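Amidohydrolase (Staphylococcus aureus, PDB 3NUR) is a putative TIM-barrel amidohydrolase of undetermined substrate that binds a metal ion and probably hydrolyses carbon-nitrogen bonds other than peptide bonds. Local coordinates at residues E28-I33 with Y190-P195; Y94-P99 with Y317-P322; M162-D167 with H225-I230; E109-A114 with F132-I137. All blocks are in the same frame, centred on the assembly; numbering follows the deposited sequence. Where two conformers were deposited one is given.

Interaction 1 of 4, residues E28-I33 with Y190-P195. With CA (calcium ion), chain B.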
loop_
_atom_site.group_PDB
_atom_site.type_symbol
_atom_site.label_atom_id
_atom_site.label_comp_id
_atom_site.label_asym_id
_atom_site.label_seq_id
_atom_site.Cartn_x
_atom_site.Cartn_y
_atom_site.Cartn_z
ATOM N N GLU A 28 -6.539 0.036 1.702
ATOM C CA GLU A 28 -6.128 0.356 0.330
ATOM C C GLU A 28 -7.336 0.885 -0.390
ATOM O O GLU A 28 -7.993 0.153 -1.112
ATOM C CB GLU A 28 -5.519 -0.885 -0.369
ATOM C CG GLU A 28 -4.708 -0.519 -1.609
ATOM C CD GLU A 28 -4.318 -1.727 -2.439
ATOM O OE1 GLU A 28 -4.715 -1.780 -3.624
ATOM O OE2 GLU A 28 -3.657 -2.645 -1.894
ATOM N N GLU A 29 -7.708 2.129 -0.086
ATOM C CA GLU A 29 -8.936 2.743 -0.599
ATOM C C GLU A 29 -8.504 4.032 -1.270
ATOM O O GLU A 29 -7.772 4.825 -0.657
ATOM C CB GLU A 29 -9.892 2.972 0.592
ATOM C CG GLU A 29 -9.942 1.763 1.553
ATOM C CD GLU A 29 -10.170 0.380 0.944
ATOM O OE1 GLU A 29 -11.047 0.248 0.062
ATOM O OE2 GLU A 29 -9.467 -0.577 1.350
ATOM N N HIS A 30 -8.907 4.205 -2.541
ATOM C CA HIS A 30 -8.379 5.276 -3.368
ATOM C C HIS A 30 -9.273 6.432 -3.699
ATOM O O HIS A 30 -10.490 6.293 -3.804
ATOM C CB HIS A 30 -7.822 4.678 -4.672
ATOM C CG HIS A 30 -6.804 3.593 -4.443
ATOM N ND1 HIS A 30 -5.550 3.877 -3.913
ATOM C CD2 HIS A 30 -6.875 2.265 -4.715
ATOM C CE1 HIS A 30 -4.905 2.719 -3.861
ATOM N NE2 HIS A 30 -5.661 1.718 -4.325
ATOM N N TYR A 31 -8.626 7.561 -3.968
ATOM C CA TYR A 31 -9.299 8.757 -4.445
ATOM C C TYR A 31 -8.434 9.407 -5.521
ATOM O O TYR A 31 -7.229 9.197 -5.543
ATOM C CB TYR A 31 -9.562 9.761 -3.285
ATOM C CG TYR A 31 -8.335 10.537 -2.867
ATOM C CD1 TYR A 31 -7.392 9.973 -2.016
ATOM C CD2 TYR A 31 -8.058 11.793 -3.412
ATOM C CE1 TYR A 31 -6.235 10.656 -1.671
ATOM C CE2 TYR A 31 -6.892 12.481 -3.085
ATOM C CZ TYR A 31 -5.979 11.899 -2.220
ATOM O OH TYR A 31 -4.823 12.542 -1.882
ATOM N N VAL A 32 -9.044 10.244 -6.376
ATOM C CA VAL A 32 -8.299 11.084 -7.318
ATOM C C VAL A 32 -8.984 12.440 -7.269
ATOM O O VAL A 32 -10.125 12.535 -6.782
ATOM C CB VAL A 32 -8.169 10.534 -8.771
ATOM C CG1 VAL A 32 -7.524 9.147 -8.800
ATOM C CG2 VAL A 32 -9.512 10.537 -9.515
ATOM N N ILE A 33 -8.277 13.477 -7.755
ATOM C CA ILE A 33 -8.819 14.831 -7.844
ATOM C C ILE A 33 -8.837 15.204 -9.328
ATOM O O ILE A 33 -7.793 15.200 -9.985
ATOM C CB ILE A 33 -8.058 15.841 -6.948
ATOM C CG1 ILE A 33 -8.266 15.493 -5.462
ATOM C CG2 ILE A 33 -8.517 17.290 -7.236
ATOM C CD1 ILE A 33 -7.131 15.841 -4.599
ATOM N N TYR A 190 2.760 2.281 2.852
ATOM C CA TYR A 190 2.081 1.265 2.043
ATOM C C TYR A 190 2.776 1.313 0.673
ATOM O O TYR A 190 2.807 2.376 0.049
ATOM C CB TYR A 190 0.572 1.613 1.884
ATOM C CG TYR A 190 -0.328 0.439 1.525
ATOM C CD1 TYR A 190 -1.397 0.082 2.340
ATOM C CD2 TYR A 190 -0.140 -0.280 0.345
ATOM C CE1 TYR A 190 -2.227 -0.991 2.024
ATOM C CE2 TYR A 190 -0.982 -1.346 0.002
ATOM C CZ TYR A 190 -2.026 -1.694 0.847
ATOM O OH TYR A 190 -2.827 -2.775 0.562
ATOM N N LEU A 191 3.376 0.187 0.224
ATOM C CA LEU A 191 4.074 0.109 -1.081
ATOM C C LEU A 191 3.110 -0.581 -2.047
ATOM O O LEU A 191 2.785 -1.754 -1.865
ATOM C CB LEU A 191 5.382 -0.682 -0.944
ATOM C CG LEU A 191 6.356 -0.644 -2.134
ATOM C CD1 LEU A 191 6.921 0.784 -2.351
ATOM C CD2 LEU A 191 7.512 -1.619 -1.894
ATOM N N HIS A 192 2.616 0.172 -3.032
ATOM C CA HIS A 192 1.567 -0.234 -3.976
ATOM C C HIS A 192 2.122 -0.414 -5.402
ATOM O O HIS A 192 3.029 0.316 -5.793
ATOM C CB HIS A 192 0.491 0.878 -3.968
ATOM C CG HIS A 192 -0.771 0.603 -4.739
ATOM N ND1 HIS A 192 -0.796 0.639 -6.112
ATOM C CD2 HIS A 192 -2.016 0.337 -4.289
ATOM C CE1 HIS A 192 -2.037 0.332 -6.459
ATOM N NE2 HIS A 192 -2.807 0.155 -5.397
ATOM N N PRO A 193 1.520 -1.294 -6.229
ATOM C CA PRO A 193 2.022 -1.452 -7.603
ATOM C C PRO A 193 1.725 -0.255 -8.521
ATOM O O PRO A 193 0.867 0.584 -8.235
ATOM C CB PRO A 193 1.302 -2.704 -8.099
ATOM C CG PRO A 193 0.050 -2.789 -7.273
ATOM C CD PRO A 193 0.484 -2.311 -5.915
ATOM N N ALA A 194 2.452 -0.184 -9.629
ATOM C CA ALA A 194 2.250 0.796 -10.697
ATOM C C ALA A 194 2.862 0.205 -11.984
ATOM O O ALA A 194 3.616 -0.775 -11.879
ATOM C CB ALA A 194 2.906 2.126 -10.343
ATOM N N PRO A 195 2.555 0.765 -13.186
ATOM C CA PRO A 195 3.103 0.192 -14.435
ATOM C C PRO A 195 4.604 -0.082 -14.392
ATOM O O PRO A 195 5.373 0.744 -13.886
ATOM C CB PRO A 195 2.745 1.254 -15.484
ATOM C CG PRO A 195 1.437 1.798 -14.984
ATOM C CD PRO A 195 1.644 1.894 -13.482
HETATM CA CA CA B . -5.075 -0.370 -5.207
HETATM O O HOH W 1 -4.834 -2.199 -6.373
HETATM O O HOH W 2 -5.157 0.551 -7.267
#

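Interaction 2 of 4, residues Y94-P99 with Y317-P322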
loop_
_atom_site.group_PDB
_atom_site.type_symbol
_atom_site.label_atom_id
_atom_site.label_comp_id
_atom_site.label_asym_id
_atom_site.label_seq_id
_atom_site.Cartn_x
_atom_site.Cartn_y
_atom_site.Cartn_z
ATOM N N TYR A 94 -3.973 8.322 -2.895
ATOM C CA TYR A 94 -4.195 8.683 -4.294
ATOM C C TYR A 94 -4.200 7.438 -5.190
ATOM O O TYR A 94 -3.381 6.539 -4.994
ATOM C CB TYR A 94 -3.167 9.717 -4.788
ATOM C CG TYR A 94 -3.745 10.629 -5.847
ATOM C CD1 TYR A 94 -4.231 11.892 -5.518
ATOM C CD2 TYR A 94 -3.830 10.218 -7.179
ATOM C CE1 TYR A 94 -4.816 12.718 -6.486
ATOM C CE2 TYR A 94 -4.386 11.042 -8.156
ATOM C CZ TYR A 94 -4.891 12.286 -7.801
ATOM O OH TYR A 94 -5.436 13.096 -8.765
ATOM N N GLY A 95 -5.146 7.387 -6.119
ATOM C CA GLY A 95 -5.331 6.278 -7.049
ATOM C C GLY A 95 -4.580 6.431 -8.357
ATOM O O GLY A 95 -3.431 6.883 -8.375
ATOM N N ASN A 96 -5.210 6.004 -9.455
ATOM C CA ASN A 96 -4.587 6.014 -10.791
ATOM C C ASN A 96 -4.088 7.386 -11.197
ATOM O O ASN A 96 -4.770 8.375 -10.959
ATOM C CB ASN A 96 -5.564 5.491 -11.833
ATOM C CG ASN A 96 -6.036 4.086 -11.586
ATOM O OD1 ASN A 96 -5.403 3.296 -10.866
ATOM N ND2 ASN A 96 -7.169 3.747 -12.181
ATOM N N GLY A 97 -2.891 7.432 -11.775
ATOM C CA GLY A 97 -2.284 8.683 -12.225
ATOM C C GLY A 97 -1.779 9.571 -11.112
ATOM O O GLY A 97 -1.787 10.793 -11.243
ATOM N N SER A 98 -1.349 8.972 -9.987
ATOM C CA SER A 98 -0.838 9.740 -8.844
ATOM C C SER A 98 0.269 10.731 -9.273
ATOM O O SER A 98 1.143 10.350 -10.059
ATOM C CB SER A 98 -0.280 8.795 -7.786
ATOM O OG SER A 98 0.214 9.503 -6.663
ATOM N N PRO A 99 0.268 11.971 -8.737
ATOM C CA PRO A 99 1.351 12.924 -9.068
ATOM C C PRO A 99 2.717 12.518 -8.504
ATOM O O PRO A 99 3.709 13.167 -8.821
ATOM C CB PRO A 99 0.867 14.247 -8.465
ATOM C CG PRO A 99 -0.052 13.855 -7.355
ATOM C CD PRO A 99 -0.701 12.561 -7.789
ATOM N N TYR A 317 -11.196 -0.206 -2.983
ATOM C CA TYR A 317 -12.297 0.627 -3.444
ATOM C C TYR A 317 -11.739 1.876 -4.161
ATOM O O TYR A 317 -10.776 2.456 -3.665
ATOM C CB TYR A 317 -13.190 1.050 -2.254
ATOM C CG TYR A 317 -14.330 1.939 -2.677
ATOM C CD1 TYR A 317 -15.542 1.395 -3.098
ATOM C CD2 TYR A 317 -14.167 3.325 -2.770
ATOM C CE1 TYR A 317 -16.569 2.204 -3.578
ATOM C CE2 TYR A 317 -15.196 4.144 -3.234
ATOM C CZ TYR A 317 -16.400 3.578 -3.624
ATOM O OH TYR A 317 -17.436 4.369 -4.068
ATOM N N PRO A 318 -12.310 2.323 -5.304
ATOM C CA PRO A 318 -13.483 1.790 -6.029
ATOM C C PRO A 318 -13.109 0.906 -7.230
ATOM O O PRO A 318 -13.994 0.534 -8.000
ATOM C CB PRO A 318 -14.158 3.071 -6.507
ATOM C CG PRO A 318 -12.974 3.932 -6.910
ATOM C CD PRO A 318 -11.862 3.597 -5.915
ATOM N N TYR A 319 -11.805 0.591 -7.407
ATOM C CA TYR A 319 -11.328 -0.225 -8.533
ATOM C C TYR A 319 -11.848 -1.650 -8.434
ATOM O O TYR A 319 -12.127 -2.286 -9.456
ATOM C CB TYR A 319 -9.799 -0.112 -8.705
ATOM C CG TYR A 319 -9.340 1.328 -8.769
ATOM C CD1 TYR A 319 -9.908 2.226 -9.670
ATOM C CD2 TYR A 319 -8.329 1.793 -7.936
ATOM C CE1 TYR A 319 -9.501 3.564 -9.715
ATOM C CE2 TYR A 319 -7.902 3.120 -7.987
ATOM C CZ TYR A 319 -8.484 4.001 -8.882
ATOM O OH TYR A 319 -8.081 5.326 -8.908
ATOM N N ILE A 320 -12.056 -2.109 -7.190
ATOM C CA ILE A 320 -12.803 -3.322 -6.850
ATOM C C ILE A 320 -13.886 -2.843 -5.862
ATOM O O ILE A 320 -13.567 -2.068 -4.961
ATOM C CB ILE A 320 -11.957 -4.484 -6.227
ATOM C CG1 ILE A 320 -10.702 -4.801 -7.086
ATOM C CG2 ILE A 320 -12.841 -5.749 -6.062
ATOM C CD1 ILE A 320 -9.834 -5.948 -6.583
ATOM N N GLU A 321 -15.147 -3.307 -6.019
ATOM C CA GLU A 321 -16.226 -3.025 -5.060
ATOM C C GLU A 321 -16.697 -4.413 -4.582
ATOM O O GLU A 321 -17.692 -4.938 -5.096
ATOM C CB GLU A 321 -17.363 -2.179 -5.685
ATOM C CG GLU A 321 -16.889 -0.776 -6.064
ATOM C CD GLU A 321 -17.892 0.153 -6.732
ATOM O OE1 GLU A 321 -19.063 0.192 -6.290
ATOM O OE2 GLU A 321 -17.484 0.894 -7.655
ATOM N N PRO A 322 -15.919 -5.069 -3.679
ATOM C CA PRO A 322 -16.256 -6.454 -3.299
ATOM C C PRO A 322 -17.553 -6.584 -2.522
ATOM O O PRO A 322 -17.687 -6.054 -1.416
ATOM C CB PRO A 322 -15.011 -6.947 -2.540
ATOM C CG PRO A 322 -14.315 -5.731 -2.098
ATOM C CD PRO A 322 -14.689 -4.600 -2.997
#

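Interaction 3 of 4, residues M162-D167 with H225-I230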
loop_
_atom_site.group_PDB
_atom_site.type_symbol
_atom_site.label_atom_id
_atom_site.label_comp_id
_atom_site.label_asym_id
_atom_site.label_seq_id
_atom_site.Cartn_x
_atom_site.Cartn_y
_atom_site.Cartn_z
HETATM N N MSE A 162 3.215 4.573 -4.817
HETATM C CA MSE A 162 2.938 3.724 -5.967
HETATM C C MSE A 162 4.158 3.580 -6.842
HETATM O O MSE A 162 4.781 4.570 -7.221
HETATM C CB MSE A 162 1.766 4.291 -6.775
HETATM C CG MSE A 162 0.423 3.755 -6.309
HETATM SE SE MSE A 162 -1.073 4.663 -7.139
HETATM C CE MSE A 162 -0.167 5.315 -8.844
ATOM N N GLY A 163 4.460 2.344 -7.197
ATOM C CA GLY A 163 5.564 2.039 -8.099
ATOM C C GLY A 163 6.922 2.350 -7.538
ATOM O O GLY A 163 7.220 2.046 -6.377
ATOM N N ARG A 164 7.758 2.947 -8.380
ATOM C CA ARG A 164 9.135 3.219 -8.030
ATOM C C ARG A 164 9.585 4.581 -8.562
ATOM O O ARG A 164 8.829 5.281 -9.248
ATOM C CB ARG A 164 10.042 2.055 -8.523
ATOM C CG ARG A 164 10.231 1.980 -10.028
ATOM C CD ARG A 164 10.065 0.577 -10.613
ATOM N NE ARG A 164 8.704 0.033 -10.511
ATOM C CZ ARG A 164 7.725 0.225 -11.399
ATOM N NH1 ARG A 164 6.547 -0.353 -11.230
ATOM N NH2 ARG A 164 7.913 1.018 -12.447
ATOM N N ALA A 165 10.821 4.944 -8.260
ATOM C CA ALA A 165 11.373 6.198 -8.733
ATOM C C ALA A 165 11.762 6.094 -10.225
ATOM O O ALA A 165 11.889 4.991 -10.767
ATOM C CB ALA A 165 12.591 6.554 -7.890
ATOM N N GLN A 166 11.976 7.242 -10.885
ATOM C CA GLN A 166 12.379 7.289 -12.298
ATOM C C GLN A 166 13.708 6.556 -12.522
ATOM O O GLN A 166 13.948 6.044 -13.617
ATOM C CB GLN A 166 12.479 8.765 -12.760
ATOM C CG GLN A 166 12.569 8.978 -14.264
ATOM C CD GLN A 166 12.633 10.441 -14.657
ATOM O OE1 GLN A 166 11.899 10.898 -15.542
ATOM N NE2 GLN A 166 13.526 11.208 -14.033
ATOM N N ASP A 167 14.559 6.478 -11.484
ATOM C CA ASP A 167 15.860 5.819 -11.611
ATOM C C ASP A 167 15.953 4.436 -10.943
ATOM O O ASP A 167 17.047 3.894 -10.786
ATOM C CB ASP A 167 16.985 6.767 -11.161
ATOM C CG ASP A 167 16.848 7.277 -9.734
ATOM O OD1 ASP A 167 16.024 6.718 -8.971
ATOM O OD2 ASP A 167 17.535 8.252 -9.389
ATOM N N HIS A 225 2.382 -6.839 -9.830
ATOM C CA HIS A 225 2.383 -7.486 -8.511
ATOM C C HIS A 225 3.752 -8.145 -8.287
ATOM O O HIS A 225 4.357 -7.994 -7.219
ATOM C CB HIS A 225 1.213 -8.481 -8.424
ATOM C CG HIS A 225 -0.099 -7.766 -8.563
ATOM N ND1 HIS A 225 -0.548 -6.901 -7.585
ATOM C CD2 HIS A 225 -0.965 -7.736 -9.607
ATOM C CE1 HIS A 225 -1.690 -6.394 -8.047
ATOM N NE2 HIS A 225 -1.987 -6.876 -9.255
ATOM N N ILE A 226 4.269 -8.838 -9.320
ATOM C CA ILE A 226 5.615 -9.416 -9.276
ATOM C C ILE A 226 6.598 -8.280 -8.967
ATOM O O ILE A 226 7.441 -8.407 -8.069
ATOM C CB ILE A 226 5.948 -10.062 -10.651
ATOM C CG1 ILE A 226 5.104 -11.328 -10.897
ATOM C CG2 ILE A 226 7.457 -10.300 -10.818
ATOM C CD1 ILE A 226 5.479 -12.630 -10.039
ATOM N N ASP A 227 6.436 -7.148 -9.687
ATOM C CA ASP A 227 7.301 -5.985 -9.526
ATOM C C ASP A 227 7.348 -5.421 -8.090
ATOM O O ASP A 227 8.441 -5.225 -7.533
ATOM C CB ASP A 227 6.903 -4.929 -10.552
ATOM C CG ASP A 227 7.799 -3.732 -10.571
ATOM O OD1 ASP A 227 8.683 -3.674 -11.453
ATOM O OD2 ASP A 227 7.560 -2.800 -9.763
ATOM N N VAL A 228 6.175 -5.184 -7.476
ATOM C CA VAL A 228 6.149 -4.628 -6.117
ATOM C C VAL A 228 6.730 -5.580 -5.056
ATOM O O VAL A 228 7.383 -5.110 -4.123
ATOM C CB VAL A 228 4.801 -3.967 -5.759
ATOM C CG1 VAL A 228 3.690 -4.984 -5.767
ATOM C CG2 VAL A 228 4.869 -3.224 -4.426
ATOM N N GLY A 229 6.571 -6.895 -5.253
ATOM C CA GLY A 229 7.152 -7.893 -4.350
ATOM C C GLY A 229 8.669 -7.808 -4.405
ATOM O O GLY A 229 9.345 -7.822 -3.371
ATOM N N ILE A 230 9.218 -7.689 -5.630
ATOM C CA ILE A 230 10.671 -7.570 -5.829
ATOM C C ILE A 230 11.168 -6.278 -5.162
ATOM O O ILE A 230 12.195 -6.299 -4.470
ATOM C CB ILE A 230 11.019 -7.708 -7.343
ATOM C CG1 ILE A 230 10.777 -9.175 -7.813
ATOM C CG2 ILE A 230 12.452 -7.231 -7.670
ATOM C CD1 ILE A 230 10.864 -9.424 -9.353
#

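Interaction 4 of 4, residues E109-A114 with F132-I137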
loop_
_atom_site.group_PDB
_atom_site.type_symbol
_atom_site.label_atom_id
_atom_site.label_comp_id
_atom_site.label_asym_id
_atom_site.label_seq_id
_atom_site.Cartn_x
_atom_site.Cartn_y
_atom_site.Cartn_z
ATOM N N GLU A 109 4.369 20.378 -6.071
ATOM C CA GLU A 109 3.157 21.200 -6.003
ATOM C C GLU A 109 1.878 20.369 -6.111
ATOM O O GLU A 109 0.954 20.606 -5.347
ATOM C CB GLU A 109 3.170 22.322 -7.050
ATOM C CG GLU A 109 4.173 23.417 -6.724
ATOM C CD GLU A 109 4.344 24.516 -7.758
ATOM O OE1 GLU A 109 3.542 24.584 -8.719
ATOM O OE2 GLU A 109 5.296 25.316 -7.603
ATOM N N LEU A 110 1.836 19.396 -7.031
ATOM C CA LEU A 110 0.654 18.560 -7.205
ATOM C C LEU A 110 0.427 17.605 -6.043
ATOM O O LEU A 110 -0.732 17.394 -5.681
ATOM C CB LEU A 110 0.616 17.855 -8.577
ATOM C CG LEU A 110 0.500 18.785 -9.814
ATOM C CD1 LEU A 110 0.556 18.001 -11.076
ATOM C CD2 LEU A 110 -0.801 19.598 -9.801
ATOM N N CYS A 111 1.515 17.080 -5.406
ATOM C CA CYS A 111 1.345 16.216 -4.216
ATOM C C CYS A 111 0.800 17.065 -3.054
ATOM O O CYS A 111 -0.102 16.620 -2.331
ATOM C CB CYS A 111 2.655 15.534 -3.838
ATOM S SG CYS A 111 3.129 14.187 -4.953
ATOM N N GLN A 112 1.342 18.293 -2.877
ATOM C CA GLN A 112 0.879 19.217 -1.825
ATOM C C GLN A 112 -0.612 19.524 -1.972
ATOM O O GLN A 112 -1.347 19.513 -0.986
ATOM C CB GLN A 112 1.667 20.528 -1.852
ATOM C CG GLN A 112 3.046 20.386 -1.244
ATOM C CD GLN A 112 3.919 21.601 -1.482
ATOM O OE1 GLN A 112 4.990 21.742 -0.884
ATOM N NE2 GLN A 112 3.506 22.490 -2.382
ATOM N N LYS A 113 -1.054 19.740 -3.195
ATOM C CA LYS A 113 -2.439 20.027 -3.494
ATOM C C LYS A 113 -3.336 18.829 -3.182
ATOM O O LYS A 113 -4.411 18.997 -2.595
ATOM C CB LYS A 113 -2.551 20.330 -4.968
ATOM C CG LYS A 113 -3.839 21.049 -5.345
ATOM C CD LYS A 113 -3.504 22.442 -5.779
ATOM C CE LYS A 113 -2.282 22.502 -6.671
ATOM N NZ LYS A 113 -1.876 23.891 -6.929
ATOM N N ALA A 114 -2.860 17.618 -3.587
ATOM C CA ALA A 114 -3.662 16.433 -3.340
ATOM C C ALA A 114 -3.834 16.265 -1.828
ATOM O O ALA A 114 -4.968 16.093 -1.360
ATOM C CB ALA A 114 -3.007 15.204 -3.963
ATOM N N PHE A 132 -3.586 8.962 4.130
ATOM C CA PHE A 132 -2.233 8.512 3.839
ATOM C C PHE A 132 -1.663 9.548 2.880
ATOM O O PHE A 132 -2.369 10.009 1.961
ATOM C CB PHE A 132 -2.203 7.084 3.226
ATOM C CG PHE A 132 -1.983 5.933 4.204
ATOM C CD1 PHE A 132 -1.865 6.167 5.570
ATOM C CD2 PHE A 132 -1.957 4.615 3.759
ATOM C CE1 PHE A 132 -1.658 5.105 6.472
ATOM C CE2 PHE A 132 -1.769 3.552 4.662
ATOM C CZ PHE A 132 -1.595 3.809 6.007
ATOM N N ALA A 133 -0.415 9.946 3.124
ATOM C CA ALA A 133 0.284 10.954 2.305
ATOM C C ALA A 133 0.610 10.471 0.893
ATOM O O ALA A 133 0.904 9.283 0.686
ATOM C CB ALA A 133 1.577 11.343 2.992
ATOM N N THR A 134 0.558 11.403 -0.070
ATOM C CA THR A 134 0.978 11.229 -1.464
ATOM C C THR A 134 2.275 12.041 -1.547
ATOM O O THR A 134 2.284 13.227 -1.199
ATOM C CB THR A 134 -0.108 11.633 -2.462
ATOM O OG1 THR A 134 -1.264 10.833 -2.202
ATOM C CG2 THR A 134 0.332 11.427 -3.918
ATOM N N LEU A 135 3.383 11.374 -1.898
ATOM C CA LEU A 135 4.711 11.993 -1.843
ATOM C C LEU A 135 5.412 12.145 -3.163
ATOM O O LEU A 135 5.407 11.206 -3.942
ATOM C CB LEU A 135 5.630 11.202 -0.893
ATOM C CG LEU A 135 5.091 10.931 0.526
ATOM C CD1 LEU A 135 6.008 10.007 1.269
ATOM C CD2 LEU A 135 4.877 12.241 1.292
ATOM N N PRO A 136 6.146 13.260 -3.377
ATOM C CA PRO A 136 6.916 13.397 -4.624
ATOM C C PRO A 136 8.240 12.622 -4.513
ATOM O O PRO A 136 9.302 13.203 -4.325
ATOM C CB PRO A 136 7.110 14.915 -4.733
ATOM C CG PRO A 136 7.181 15.386 -3.293
ATOM C CD PRO A 136 6.273 14.465 -2.512
ATOM N N ILE A 137 8.174 11.283 -4.605
ATOM C CA ILE A 137 9.341 10.393 -4.418
ATOM C C ILE A 137 10.583 10.723 -5.259
ATOM O O ILE A 137 11.709 10.456 -4.821
ATOM C CB ILE A 137 8.968 8.893 -4.479
ATOM C CG1 ILE A 137 8.468 8.496 -5.892
ATOM C CG2 ILE A 137 7.963 8.534 -3.335
ATOM C CD1 ILE A 137 8.216 7.007 -6.131
#

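Interaction 1 of 4, residues E28-I33 with Y190-P195
The metal centre of the TIM barrel is assembled here: Glu28 and His30 from strand 24-31 and His192 from strand 189-192 converge on one calcium ion, although the two strand segments stay 10.6 Å apart at their axes. Glu28 OE1 binds the ion at 2.2 Å, and His30 NE2 and His192 NE2 each at 2.3 Å; Asp316 and two waters complete the set of six ligands. The imidazoles arrive from opposite directions with their planes 86° apart, while the Glu28 side chain crosses that of His192 at about a right angle. Their close approaches, such as Glu28 OE1 to His192 NE2 at 3.2 Å, come from sharing the metal. With CG anti to its backbone N (chi1 -163°) and the chain extended beyond, Glu28 spans the gap and brings OE2 2.6 Å from Tyr190 OH, at most a weak hydrogen bond, since Thr289 also bonds that hydroxyl. Ser291 bonds OE2, so both carboxylate oxygens are engaged. His192 ND1 donates to Pro193 O at 2.7 Å, in the ring plane and on a carbonyl lone pair, which fixes the ring's rotation and directs NE2 at the metal. A Glu-x-His pair on the first strand, joined by a histidine ending a later strand and an aspartate nearer the C terminus, is consistent with the mononuclear metal sites of the amidohydrolase superfamily.

Interaction 2 of 4, residues Y94-P99 with Y317-P322
Asn96 meets Tyr319 with its backbone and its amide together. CB sits 3.9 Å from Tyr319 OH. With CG beside the backbone N (chi1 -60°), the side chain is directed over the phenol, and CG comes to 3.6 Å from Tyr319 CZ. Beyond it the amide spreads nearly parallel to the ring, the planes 12° apart: OD1 lies over one face, 3.7 Å from Tyr319 CZ, and ND2 reaches Tyr319 CE1 at 3.4 Å. From the same side of the ring Asn96 N donates an almost straight hydrogen bond to Tyr319 OH, 3.0 Å long with an angle of 167° at the hydrogen, and Gly95 CA approaches the ring edge near its plane. Gly95 and Asn96 open the type II turn that runs to Ser98, after strand 87-94. The tyrosine comes from the loop carrying the cis peptide before Pro318, and its ring also meets that of the metal ligand His30, its side chain about 5 Å from the calcium ion. Asp70 hydrogen-bonds the same hydroxyl. As the phenol oxygen accepts from a peptide N-H, it probably donates to this carboxylate, and the two bonds together would fix the ring's direction beside the metal site.

Interaction 3 of 4, residues M162-D167 with H225-I230
Arg164 and Asp227 form a salt bridge through a single carboxylate oxygen. Asp227 OD2 is 3.0 Å from Arg164 NH1 and 3.1 Å from Arg164 NE, a forked pair of weak hydrogen bonds whose angles at the hydrogen are 128° and 125°. Both are bent because OD2 is shared between two N-H groups and lies out of the guanidinium plane; OD1 is over one face, and the carboxylate and guanidinium planes stand 78° apart. Asp227 sends CG anti to its backbone N, pointing the acid from helix 223-237 toward the loop after strand 159-162. In TIM-barrel terms, the bridge links a loop at the C-terminal end of one strand to the helical region that follows the neighbouring strand, 189-192. The arginine chain, bent at both chi2 and chi3, curls its head group back toward the extension of that same strand. There NH2 gives a hydrogen bond to Pro195 O, and NH1 a weak one to Ala194 O, so the guanidinium serves backbone carbonyls besides the acid. Farther out, the backbones of Gly163 and His192 are hydrogen-bonded, which sets the start of the arginine's loop against strand 189-192. On the helix side, Val228 packs on Leu191, and His225 ND1 is hydrogen-bonded to Glu256.

Interaction 4 of 4, residues E109-A114 with F132-I137
The peptide plane between Leu135 and Pro136 takes the sulfur of Cys111 on one face. SG stands almost directly above the bond, 3.5 Å from Leu135 C and 3.5 Å from Pro136 N. Alongside this plane the proline ring continues the contact, with Pro136 CD 4.0 Å from Cys111 SG and CB of the same proline at a similar range. At the other flank the thiol meets a methyl, Thr134 CG2, at 4.1 Å. Cys111 thus packs against main chain, ring and methyl at once. Its first torsion, -74°, puts SG beside the backbone N and anti to the carbonyl carbon, aiming it from the helix at the loop. Closer to the helix backbone, Cys111 CB rests 3.5 Å from Thr134 O, a carbonyl that is hydrogen-bonded by Asn115 one turn farther along. The buried contact belongs to a beta-alpha-beta unit: helix 104-124 connects strand 87-94 to the adjacent parallel strand 129-131, and the loop leaving the second strand passes back over the helix at Cys111. Pro136 is the centre of an inverse gamma turn, in which Ile137 N makes a weak hydrogen bond to Leu135 O, 2.8 Å long. Leu135 has its CB directed away from the helix, and its side chain packs on Phe147 of helix 140-152. On the Cys111 side, Pro99 from the loop after strand 87-94 adds to the surroundings of the thiol, while Ser98 and Tyr94 lie against Thr134.

From the N terminus, 28-33 opens interaction 1 and 94-99 opens interaction 2. Interaction 4 then closes the shortest loop, 109-114 to 132-137, nested inside both. Segment 162-167 opens interaction 3 before 190-195 closes interaction 1, so these two cross; 225-230 completes interaction 3, which follows interaction 4 in series and lies wholly within interaction 2. Segment 317-322 closes interaction 2 last, crossing interaction 1. Bonds join neighbours: His30 N to Tyr317 O and Tyr31 O to Gly95 N connect interactions 1 and 2, and His192 O to Gly163 N connects 1 and 3. Together they tie both parallel sheets and the loops at the metal-bearing end to the surrounding helices.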